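DELTA1-pyrroline-2-carboxylate reductase (Thermococcus litoralis DSM 5473, PDB 6T3E) catalyses the reduction of the cyclic imine Delta1-pyrroline-2-carboxylate to L-proline with NADH, and possibly NADPH, probably as a step in L-hydroxyproline metabolism. Local coordinates at residues Val46-Tyr54 with Leu298-Lys306. Numbering follows the deposited sequence.
Sequences VERAFLELY and LAEIVAGVK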
loop_
_atom_site.group_PDB
_atom_site.type_symbol
_atom_site.label_atom_id
_atom_site.label_comp_id
_atom_site.label_asym_id
_atom_site.label_seq_id
_atom_site.Cartn_x
_atom_site.Cartn_y
_atom_site.Cartn_z
ATOM N N VAL B 46 -14.315 -5.083 -15.323
ATOM C CA VAL B 46 -14.515 -3.996 -14.372
ATOM C C VAL B 46 -15.983 -3.930 -13.951
ATOM O O VAL B 46 -16.305 -3.643 -12.792
ATOM C CB VAL B 46 -14.022 -2.662 -14.967
ATOM C CG1 VAL B 46 -14.559 -1.489 -14.158
ATOM C CG2 VAL B 46 -12.488 -2.604 -15.031
ATOM N N GLU B 47 -16.896 -4.235 -14.873
ATOM C CA GLU B 47 -18.311 -4.262 -14.517
ATOM C C GLU B 47 -18.600 -5.328 -13.466
ATOM O O GLU B 47 -19.348 -5.083 -12.511
ATOM C CB GLU B 47 -19.154 -4.504 -15.765
ATOM C CG GLU B 47 -20.635 -4.452 -15.510
ATOM C CD GLU B 47 -21.432 -4.126 -16.770
ATOM O OE1 GLU B 47 -20.863 -4.214 -17.898
ATOM O OE2 GLU B 47 -22.617 -3.749 -16.614
ATOM N N ARG B 48 -17.997 -6.510 -13.610
ATOM C CA ARG B 48 -18.206 -7.580 -12.637
ATOM C C ARG B 48 -17.588 -7.237 -11.286
ATOM O O ARG B 48 -18.131 -7.605 -10.233
ATOM C CB ARG B 48 -17.625 -8.895 -13.174
ATOM C CG ARG B 48 -17.793 -10.062 -12.210
ATOM C CD ARG B 48 -16.532 -10.941 -12.058
ATOM N NE ARG B 48 -16.832 -12.246 -11.447
ATOM C CZ ARG B 48 -17.290 -12.428 -10.206
ATOM N NH1 ARG B 48 -17.505 -11.390 -9.402
ATOM N NH2 ARG B 48 -17.536 -13.660 -9.762
ATOM N N ALA B 49 -16.464 -6.511 -11.303
ATOM C CA ALA B 49 -15.811 -6.112 -10.061
ATOM C C ALA B 49 -16.708 -5.201 -9.236
ATOM O O ALA B 49 -16.732 -5.288 -8.000
ATOM C CB ALA B 49 -14.486 -5.430 -10.372
ATOM N N PHE B 50 -17.433 -4.297 -9.902
ATOM C CA PHE B 50 -18.354 -3.410 -9.202
ATOM C C PHE B 50 -19.601 -4.150 -8.736
ATOM O O PHE B 50 -20.139 -3.847 -7.664
ATOM C CB PHE B 50 -18.724 -2.231 -10.101
ATOM C CG PHE B 50 -17.717 -1.122 -10.070
ATOM C CD1 PHE B 50 -17.696 -0.220 -9.019
ATOM C CD2 PHE B 50 -16.773 -0.999 -11.075
ATOM C CE1 PHE B 50 -16.769 0.786 -8.978
ATOM C CE2 PHE B 50 -15.832 0.021 -11.045
ATOM C CZ PHE B 50 -15.825 0.914 -9.996
ATOM N N LEU B 51 -20.074 -5.125 -9.518
ATOM C CA LEU B 51 -21.164 -5.962 -9.040
ATOM C C LEU B 51 -20.728 -6.765 -7.826
ATOM O O LEU B 51 -21.487 -6.902 -6.856
ATOM C CB LEU B 51 -21.643 -6.893 -10.150
ATOM C CG LEU B 51 -22.746 -7.890 -9.769
ATOM C CD1 LEU B 51 -23.986 -7.177 -9.248
ATOM C CD2 LEU B 51 -23.085 -8.779 -10.956
ATOM N N GLU B 52 -19.495 -7.283 -7.853
ATOM C CA GLU B 52 -18.968 -7.985 -6.688
ATOM C C GLU B 52 -18.842 -7.044 -5.492
ATOM O O GLU B 52 -19.104 -7.447 -4.350
ATOM C CB GLU B 52 -17.627 -8.640 -7.046
ATOM C CG GLU B 52 -16.830 -9.201 -5.860
ATOM C CD GLU B 52 -15.722 -10.185 -6.258
ATOM O OE1 GLU B 52 -15.612 -10.545 -7.451
ATOM O OE2 GLU B 52 -14.944 -10.590 -5.366
ATOM N N LEU B 53 -18.498 -5.776 -5.741
ATOM C CA LEU B 53 -18.401 -4.788 -4.666
ATOM C C LEU B 53 -19.766 -4.476 -4.056
ATOM O O LEU B 53 -19.875 -4.260 -2.843
ATOM C CB LEU B 53 -17.748 -3.515 -5.197
ATOM C CG LEU B 53 -18.104 -2.201 -4.506
ATOM C CD1 LEU B 53 -17.418 -2.118 -3.147
ATOM C CD2 LEU B 53 -17.717 -1.029 -5.397
ATOM N N TYR B 54 -20.812 -4.419 -4.880
ATOM C CA TYR B 54 -22.142 -4.116 -4.363
ATOM C C TYR B 54 -22.685 -5.247 -3.495
ATOM O O TYR B 54 -23.426 -4.998 -2.539
ATOM C CB TYR B 54 -23.112 -3.824 -5.508
ATOM C CG TYR B 54 -24.478 -3.398 -5.010
ATOM C CD1 TYR B 54 -24.730 -2.069 -4.677
ATOM C CD2 TYR B 54 -25.504 -4.324 -4.840
ATOM C CE1 TYR B 54 -25.959 -1.669 -4.206
ATOM C CE2 TYR B 54 -26.746 -3.931 -4.365
ATOM C CZ TYR B 54 -26.965 -2.599 -4.051
ATOM O OH TYR B 54 -28.187 -2.187 -3.574
ATOM N N LEU B 298 -21.375 4.044 -8.936
ATOM C CA LEU B 298 -21.406 3.163 -10.095
ATOM C C LEU B 298 -21.807 1.747 -9.706
ATOM O O LEU B 298 -22.494 1.068 -10.477
ATOM C CB LEU B 298 -20.042 3.160 -10.787
ATOM C CG LEU B 298 -19.941 2.346 -12.079
ATOM C CD1 LEU B 298 -20.808 2.951 -13.163
ATOM C CD2 LEU B 298 -18.500 2.229 -12.544
ATOM N N ALA B 299 -21.428 1.300 -8.505
ATOM C CA ALA B 299 -21.788 -0.051 -8.081
ATOM C C ALA B 299 -23.297 -0.209 -7.975
ATOM O O ALA B 299 -23.834 -1.283 -8.269
ATOM C CB ALA B 299 -21.113 -0.392 -6.754
ATOM N N GLU B 300 -24.002 0.847 -7.555
ATOM C CA GLU B 300 -25.460 0.771 -7.489
ATOM C C GLU B 300 -26.086 0.759 -8.880
ATOM O O GLU B 300 -27.118 0.111 -9.098
ATOM C CB GLU B 300 -26.009 1.937 -6.673
ATOM C CG GLU B 300 -25.149 2.297 -5.489
ATOM C CD GLU B 300 -25.689 3.480 -4.744
ATOM O OE1 GLU B 300 -25.840 4.541 -5.364
ATOM O OE2 GLU B 300 -25.969 3.348 -3.540
ATOM N N ILE B 301 -25.491 1.484 -9.829
ATOM C CA ILE B 301 -26.009 1.495 -11.192
ATOM C C ILE B 301 -25.808 0.139 -11.866
ATOM O O ILE B 301 -26.701 -0.360 -12.566
ATOM C CB ILE B 301 -25.359 2.636 -11.988
ATOM C CG1 ILE B 301 -25.965 3.973 -11.554
ATOM C CG2 ILE B 301 -25.542 2.415 -13.482
ATOM C CD1 ILE B 301 -25.707 5.096 -12.514
ATOM N N VAL B 302 -24.634 -0.475 -11.682
ATOM C CA VAL B 302 -24.380 -1.779 -12.293
ATOM C C VAL B 302 -25.355 -2.814 -11.745
ATOM O O VAL B 302 -25.914 -3.627 -12.494
ATOM C CB VAL B 302 -22.915 -2.214 -12.064
ATOM C CG1 VAL B 302 -22.648 -3.569 -12.719
ATOM C CG2 VAL B 302 -21.940 -1.180 -12.593
ATOM N N ALA B 303 -25.624 -2.757 -10.441
ATOM C CA ALA B 303 -26.526 -3.705 -9.803
ATOM C C ALA B 303 -27.979 -3.515 -10.212
ATOM O O ALA B 303 -28.795 -4.407 -9.962
ATOM C CB ALA B 303 -26.401 -3.589 -8.282
ATOM N N GLY B 304 -28.318 -2.397 -10.847
ATOM C CA GLY B 304 -29.688 -2.086 -11.195
ATOM C C GLY B 304 -30.514 -1.492 -10.075
ATOM O O GLY B 304 -31.674 -1.128 -10.312
ATOM N N VAL B 305 -29.954 -1.384 -8.866
ATOM C CA VAL B 305 -30.663 -0.780 -7.737
ATOM C C VAL B 305 -30.959 0.696 -7.995
ATOM O O VAL B 305 -32.067 1.177 -7.718
ATOM C CB VAL B 305 -29.858 -0.993 -6.444
ATOM C CG1 VAL B 305 -30.149 0.107 -5.426
ATOM C CG2 VAL B 305 -30.165 -2.376 -5.874
ATOM N N LYS B 306 -29.985 1.438 -8.524
ATOM C CA LYS B 306 -30.175 2.838 -8.874
ATOM C C LYS B 306 -30.164 2.962 -10.387
ATOM O O LYS B 306 -29.354 2.316 -11.060
ATOM C CB LYS B 306 -29.074 3.722 -8.284
ATOM C CG LYS B 306 -29.176 3.944 -6.803
ATOM C CD LYS B 306 -30.165 5.042 -6.507
ATOM C CE LYS B 306 -29.893 5.674 -5.159
ATOM N NZ LYS B 306 -31.023 6.569 -4.778
#
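Two aromatic rings of helix 39-54, Phe50 and Tyr54, each receive an aliphatic group over a face from the segment 298-306. Leu298 sets CD2 over the centre of the Phe50 ring, 3.8 Å from its centroid, in a CH-pi contact only 13° off the normal. Ala303 does the same for Tyr54, its CB 3.9 Å from the ring centroid but displaced toward the rim. CG of Tyr54 lies anti to the backbone N (chi1 -176°), which extends the ring over Ala303 and near Ala299 O and Glu300 CA. Its phenol end reaches Val305, beyond Gly304, whose positive phi suits a residue without CB.

Beyond the two ring faces the contacts are van der Waals, mostly apolar. Ala299 sits where the segment axes, 8.3 Å apart and nearly perpendicular, approach; its small CB meets Phe50 O and, at 3.7 Å, CD2 of Leu53, so the backbones can come near. Beta-branched Val302 divides its methyls: CG2 packs on CB of Phe50, CG1 on CG of Glu47 and CB of Leu51.

Glu47 thus lends its methylene to the apolar seam while its carboxylate makes a salt bridge with Lys144 and a hydrogen bond with the Tyr145 hydroxyl, both on helix 128-146.

Helix 39-54 is thereby joined to the helix following edge strand 294-297 of the parallel, Rossmann-type sheet. Lacking hydrogen bonds between its segments, the contact rests on fitted apolar surfaces, buried around Phe50, Leu298 and Ala299, more open toward Leu51 and Val305.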